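Predicted protein (Acinetobacter sp. RUH2624, PDB 4MEA) hydrolyses epoxides as a secreted Cif-type virulence factor of the alpha/beta hydrolase fold, probably opening the epoxide ring to give a vicinal diol. Local coordinates at residues A[33-37]-A[78-82]; A[266-270]-A[318-322]. The contacts are given in a common frame with arbitrary orientation. Where two conformers were deposited one is given. Residue numbers count along the deposited sequence, not the author numbering.

Both contacts pack a helix of the alpha/beta hydrolase fold against its surroundings on the same side of the central sheet. In contact 1, helix 75-81 meets the loop that leads into the edge strand 37-44; in contact 2, the C-terminal helix 307-323 lies on strand 267-272, next to the other edge strand, 295-300. Their centres are about 21 Å apart, yet the two helices touch: Tyr-81 OH is 2.9 Å from Ser-320 OG, a probable hydrogen bond, and 3.5 Å from Leu-319 CB in plain packing. Contact 1 lies at the surface and contact 2 is buried. Along the chain they follow in series, 33-82 closing before 266-322 opens.

Contact 1. Residues A[33-37]-A[78-82]; sequences YAKGL and MLSYM
At the edge of the sheet of the alpha/beta hydrolase fold, a type II beta turn, Ala-34 to Leu-37, leads into edge strand 37-44 and leans on the end of helix 75-81. Leu-37 N donates to Ala-34 O at 3.0 Å, closing the turn. Gly-36, at phi/psi 108/-21, makes the closest CA pair, 7.8 Å from Leu-79 CA. A CB here would jam against the preceding carbonyl and clash with Met-82 CE, which sits 4.3 Å from Gly-36 CA and 3.8 Å from Lys-35 O. Leu-37 (m, t) is the main bump: it enters a hollow lined by Met-78, Leu-79 and Met-82, with CD2 4.2 Å from Met-78 CE and 4.1 Å from Met-82 SD. Met-82 takes chi1 p and then runs extended toward the turn, whereas Met-78 (m, t, p) brings CE to Leu-37 CD2 and also touches Val-52 of strand 47-54. Leu-79 (m, t) lies against both Ala-34 and Leu-37: its CD2 is 4.0 Å from Leu-37 CD1, its CD1 3.7 Å from Ala-34 CB.

Contact 2. Residues A[266-270]-A[318-322]; sequences PSMAL and SLSNF
Strand 267-270 is extended, and helix 318-322 runs almost antiparallel to it, the axes 165° apart in direction and 10.2 Å apart at closest approach. This is the helix-on-sheet layer of the alpha/beta hydrolase fold, with an inner strand, between 151-157 and 295-300, and the C-terminal helix. Met-268 CA faces Phe-322 CA at 7.6 Å, and Leu-270 CA faces Ser-318 CA at 7.7 Å; Phe-322 N donates a hydrogen bond to Ser-318 O at 3.1 Å. Met-268 and Leu-270 point their CA-to-CB bonds at the helix, while Ser-267 points away. Phe-322 (chi1 t, chi2 71°) sends its ring to the strand, where CZ comes 3.4 Å from Ser-267 C and 4.1 Å from Pro-266 CB. CB of Met-268 (t, t, p) sits over one face of that ring in a CH-pi contact, 3.8 Å from the centroid and 3° off the normal, and SD is 4.7 Å from the same centroid, an oblique Met-aromatic contact. Met-268 CE then curls to 3.7 Å from Phe-322 CB and 3.9 Å from Leu-319 CD2. Leu-270 (t, p) has CD2 4.1 Å from Leu-319 CD2 and CD1 3.7 Å from Ser-318 OG, a hydroxyl hydrogen-bonded to Gly-314 O.

Contact 1. Residues A[33-37]-A[78-82]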
loop_
_atom_site.group_PDB
_atom_site.type_symbol
_atom_site.label_atom_id
_atom_site.label_comp_id
_atom_site.label_asym_id
_atom_site.label_seq_id
_atom_site.Cartn_x
_atom_site.Cartn_y
_atom_site.Cartn_z
ATOM N N TYR A 33 -34.154 0.383 4.725
ATOM C CA TYR A 33 -34.684 0.295 3.362
ATOM C C TYR A 33 -35.908 1.213 3.231
ATOM O O TYR A 33 -36.815 1.110 4.050
ATOM C CB TYR A 33 -35.093 -1.158 3.070
ATOM C CG TYR A 33 -34.197 -2.193 3.735
ATOM C CD1 TYR A 33 -32.944 -2.494 3.209
ATOM C CD2 TYR A 33 -34.599 -2.861 4.888
ATOM C CE1 TYR A 33 -32.109 -3.427 3.813
ATOM C CE2 TYR A 33 -33.768 -3.803 5.499
ATOM C CZ TYR A 33 -32.525 -4.076 4.951
ATOM O OH TYR A 33 -31.684 -4.994 5.538
ATOM N N ALA A 34 -35.953 2.068 2.212
ATOM C CA ALA A 34 -37.075 2.992 2.059
ATOM C C ALA A 34 -38.367 2.288 1.637
ATOM O O ALA A 34 -38.336 1.177 1.098
ATOM C CB ALA A 34 -36.721 4.103 1.079
ATOM N N LYS A 35 -39.503 2.933 1.898
ATOM C CA LYS A 35 -40.796 2.373 1.509
ATOM C C LYS A 35 -40.779 2.057 0.016
ATOM O O LYS A 35 -40.341 2.880 -0.798
ATOM C CB LYS A 35 -41.935 3.351 1.814
ATOM C CG LYS A 35 -43.316 2.789 1.497
ATOM C CD LYS A 35 -44.368 3.882 1.405
ATOM C CE LYS A 35 -44.171 4.734 0.159
ATOM N NZ LYS A 35 -45.253 5.748 0.005
ATOM N N GLY A 36 -41.243 0.863 -0.336
ATOM C CA GLY A 36 -41.199 0.403 -1.713
ATOM C C GLY A 36 -40.163 -0.692 -1.896
ATOM O O GLY A 36 -40.233 -1.477 -2.837
ATOM N N LEU A 37 -39.208 -0.753 -0.975
ATOM C CA LEU A 37 -38.104 -1.701 -1.077
ATOM C C LEU A 37 -38.265 -2.831 -0.068
ATOM O O LEU A 37 -38.751 -2.624 1.046
ATOM C CB LEU A 37 -36.763 -0.981 -0.868
ATOM C CG LEU A 37 -36.498 0.150 -1.865
ATOM C CD1 LEU A 37 -35.147 0.848 -1.620
ATOM C CD2 LEU A 37 -36.576 -0.387 -3.284
ATOM N N MET A 78 -32.312 3.441 -6.969
ATOM C CA MET A 78 -33.368 2.440 -6.931
ATOM C C MET A 78 -34.726 3.110 -6.781
ATOM O O MET A 78 -35.677 2.764 -7.478
ATOM C CB MET A 78 -33.132 1.472 -5.775
ATOM C CG MET A 78 -31.930 0.563 -5.970
ATOM S SD MET A 78 -31.569 -0.412 -4.503
ATOM C CE MET A 78 -32.792 -1.734 -4.565
ATOM N N LEU A 79 -34.813 4.069 -5.866
ATOM C CA LEU A 79 -36.066 4.774 -5.633
ATOM C C LEU A 79 -36.487 5.563 -6.871
ATOM O O LEU A 79 -37.674 5.638 -7.205
ATOM C CB LEU A 79 -35.953 5.684 -4.404
ATOM C CG LEU A 79 -35.840 4.934 -3.068
ATOM C CD1 LEU A 79 -35.587 5.892 -1.918
ATOM C CD2 LEU A 79 -37.093 4.126 -2.811
ATOM N N SER A 80 -35.500 6.116 -7.563
ATOM C CA SER A 80 -35.741 6.913 -8.760
ATOM C C SER A 80 -36.277 6.076 -9.916
ATOM O O SER A 80 -37.027 6.572 -10.754
ATOM C CB SER A 80 -34.455 7.617 -9.202
ATOM O OG SER A 80 -34.024 8.561 -8.242
ATOM N N TYR A 81 -35.891 4.804 -9.965
ATOM C CA TYR A 81 -36.248 3.960 -11.106
ATOM C C TYR A 81 -37.406 2.986 -10.864
ATOM O O TYR A 81 -37.982 2.453 -11.818
ATOM C CB TYR A 81 -35.026 3.179 -11.598
ATOM C CG TYR A 81 -33.928 4.040 -12.191
ATOM C CD1 TYR A 81 -34.156 5.369 -12.527
ATOM C CD2 TYR A 81 -32.660 3.519 -12.417
ATOM C CE1 TYR A 81 -33.146 6.156 -13.076
ATOM C CE2 TYR A 81 -31.648 4.295 -12.968
ATOM C CZ TYR A 81 -31.895 5.609 -13.296
ATOM O OH TYR A 81 -30.882 6.373 -13.841
ATOM N N MET A 82 -37.756 2.752 -9.606
ATOM C CA MET A 82 -38.660 1.644 -9.294
ATOM C C MET A 82 -40.072 1.803 -9.864
ATOM O O MET A 82 -40.778 0.814 -10.054
ATOM C CB MET A 82 -38.703 1.356 -7.792
ATOM C CG MET A 82 -39.197 2.508 -6.935
ATOM S SD MET A 82 -39.297 1.999 -5.209
ATOM C CE MET A 82 -40.127 3.427 -4.522
#

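Contact 2. Residues A[266-270]-A[318-322]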
loop_
_atom_site.group_PDB
_atom_site.type_symbol
_atom_site.label_atom_id
_atom_site.label_comp_id
_atom_site.label_asym_id
_atom_site.label_seq_id
_atom_site.Cartn_x
_atom_site.Cartn_y
_atom_site.Cartn_z
ATOM N N PRO A 266 -24.010 -2.869 -25.813
ATOM C CA PRO A 266 -23.648 -1.504 -25.432
ATOM C C PRO A 266 -23.109 -1.488 -24.002
ATOM O O PRO A 266 -23.653 -2.164 -23.124
ATOM C CB PRO A 266 -24.981 -0.755 -25.511
ATOM C CG PRO A 266 -25.818 -1.571 -26.471
ATOM C CD PRO A 266 -25.431 -2.985 -26.195
ATOM N N SER A 267 -22.044 -0.732 -23.776
ATOM C CA SER A 267 -21.457 -0.640 -22.449
ATOM C C SER A 267 -21.089 0.803 -22.134
ATOM O O SER A 267 -20.932 1.629 -23.036
ATOM C CB SER A 267 -20.227 -1.535 -22.345
ATOM O OG SER A 267 -19.213 -1.115 -23.238
ATOM N N MET A 268 -20.973 1.105 -20.849
ATOM C CA MET A 268 -20.567 2.431 -20.412
ATOM C C MET A 268 -19.518 2.341 -19.314
ATOM O O MET A 268 -19.625 1.497 -18.415
ATOM C CB MET A 268 -21.773 3.234 -19.903
ATOM C CG MET A 268 -21.396 4.605 -19.326
ATOM S SD MET A 268 -22.784 5.748 -19.182
ATOM C CE MET A 268 -23.800 4.934 -17.951
ATOM N N ALA A 269 -18.501 3.199 -19.412
ATOM C CA ALA A 269 -17.624 3.513 -18.293
ATOM C C ALA A 269 -18.105 4.833 -17.715
ATOM O O ALA A 269 -18.163 5.845 -18.413
ATOM C CB ALA A 269 -16.175 3.624 -18.743
ATOM N N LEU A 270 -18.487 4.811 -16.445
ATOM C CA LEU A 270 -19.000 5.999 -15.775
ATOM C C LEU A 270 -18.149 6.225 -14.533
ATOM O O LEU A 270 -18.122 5.395 -13.627
ATOM C CB LEU A 270 -20.483 5.802 -15.426
ATOM C CG LEU A 270 -21.200 6.789 -14.513
ATOM C CD1 LEU A 270 -21.206 8.204 -15.101
ATOM C CD2 LEU A 270 -22.636 6.303 -14.257
ATOM N N SER A 318 -26.768 10.069 -16.264
ATOM C CA SER A 318 -25.890 9.255 -17.110
ATOM C C SER A 318 -26.457 7.862 -17.373
ATOM O O SER A 318 -26.429 7.370 -18.504
ATOM C CB SER A 318 -24.485 9.138 -16.501
ATOM O OG SER A 318 -23.899 10.412 -16.283
ATOM N N LEU A 319 -26.965 7.214 -16.334
ATOM C CA LEU A 319 -27.558 5.890 -16.514
ATOM C C LEU A 319 -28.849 5.957 -17.346
ATOM O O LEU A 319 -29.074 5.122 -18.225
ATOM C CB LEU A 319 -27.841 5.223 -15.166
ATOM C CG LEU A 319 -26.684 4.839 -14.243
ATOM C CD1 LEU A 319 -27.250 4.406 -12.893
ATOM C CD2 LEU A 319 -25.801 3.738 -14.834
ATOM N N SER A 320 -29.693 6.947 -17.067
ATOM C CA SER A 320 -30.962 7.073 -17.785
ATOM C C SER A 320 -30.754 7.276 -19.281
ATOM O O SER A 320 -31.429 6.647 -20.101
ATOM C CB SER A 320 -31.802 8.209 -17.204
ATOM O OG SER A 320 -32.275 7.850 -15.922
ATOM N N ASN A 321 -29.812 8.148 -19.628
ATOM C CA ASN A 321 -29.514 8.449 -21.024
ATOM C C ASN A 321 -28.895 7.262 -21.754
ATOM O O ASN A 321 -29.149 7.048 -22.942
ATOM C CB ASN A 321 -28.584 9.660 -21.131
ATOM C CG ASN A 321 -29.279 10.961 -20.791
ATOM O OD1 ASN A 321 -30.510 11.035 -20.782
ATOM N ND2 ASN A 321 -28.493 12.000 -20.516
ATOM N N PHE A 322 -28.072 6.501 -21.039
ATOM C CA PHE A 322 -27.452 5.310 -21.601
ATOM C C PHE A 322 -28.406 4.117 -21.665
ATOM O O PHE A 322 -28.492 3.443 -22.695
ATOM C CB PHE A 322 -26.228 4.915 -20.788
ATOM C CG PHE A 322 -25.617 3.614 -21.212
ATOM C CD1 PHE A 322 -24.938 3.514 -22.417
ATOM C CD2 PHE A 322 -25.706 2.497 -20.402
ATOM C CE1 PHE A 322 -24.369 2.314 -22.811
ATOM C CE2 PHE A 322 -25.131 1.299 -20.786
ATOM C CZ PHE A 322 -24.463 1.208 -21.992
#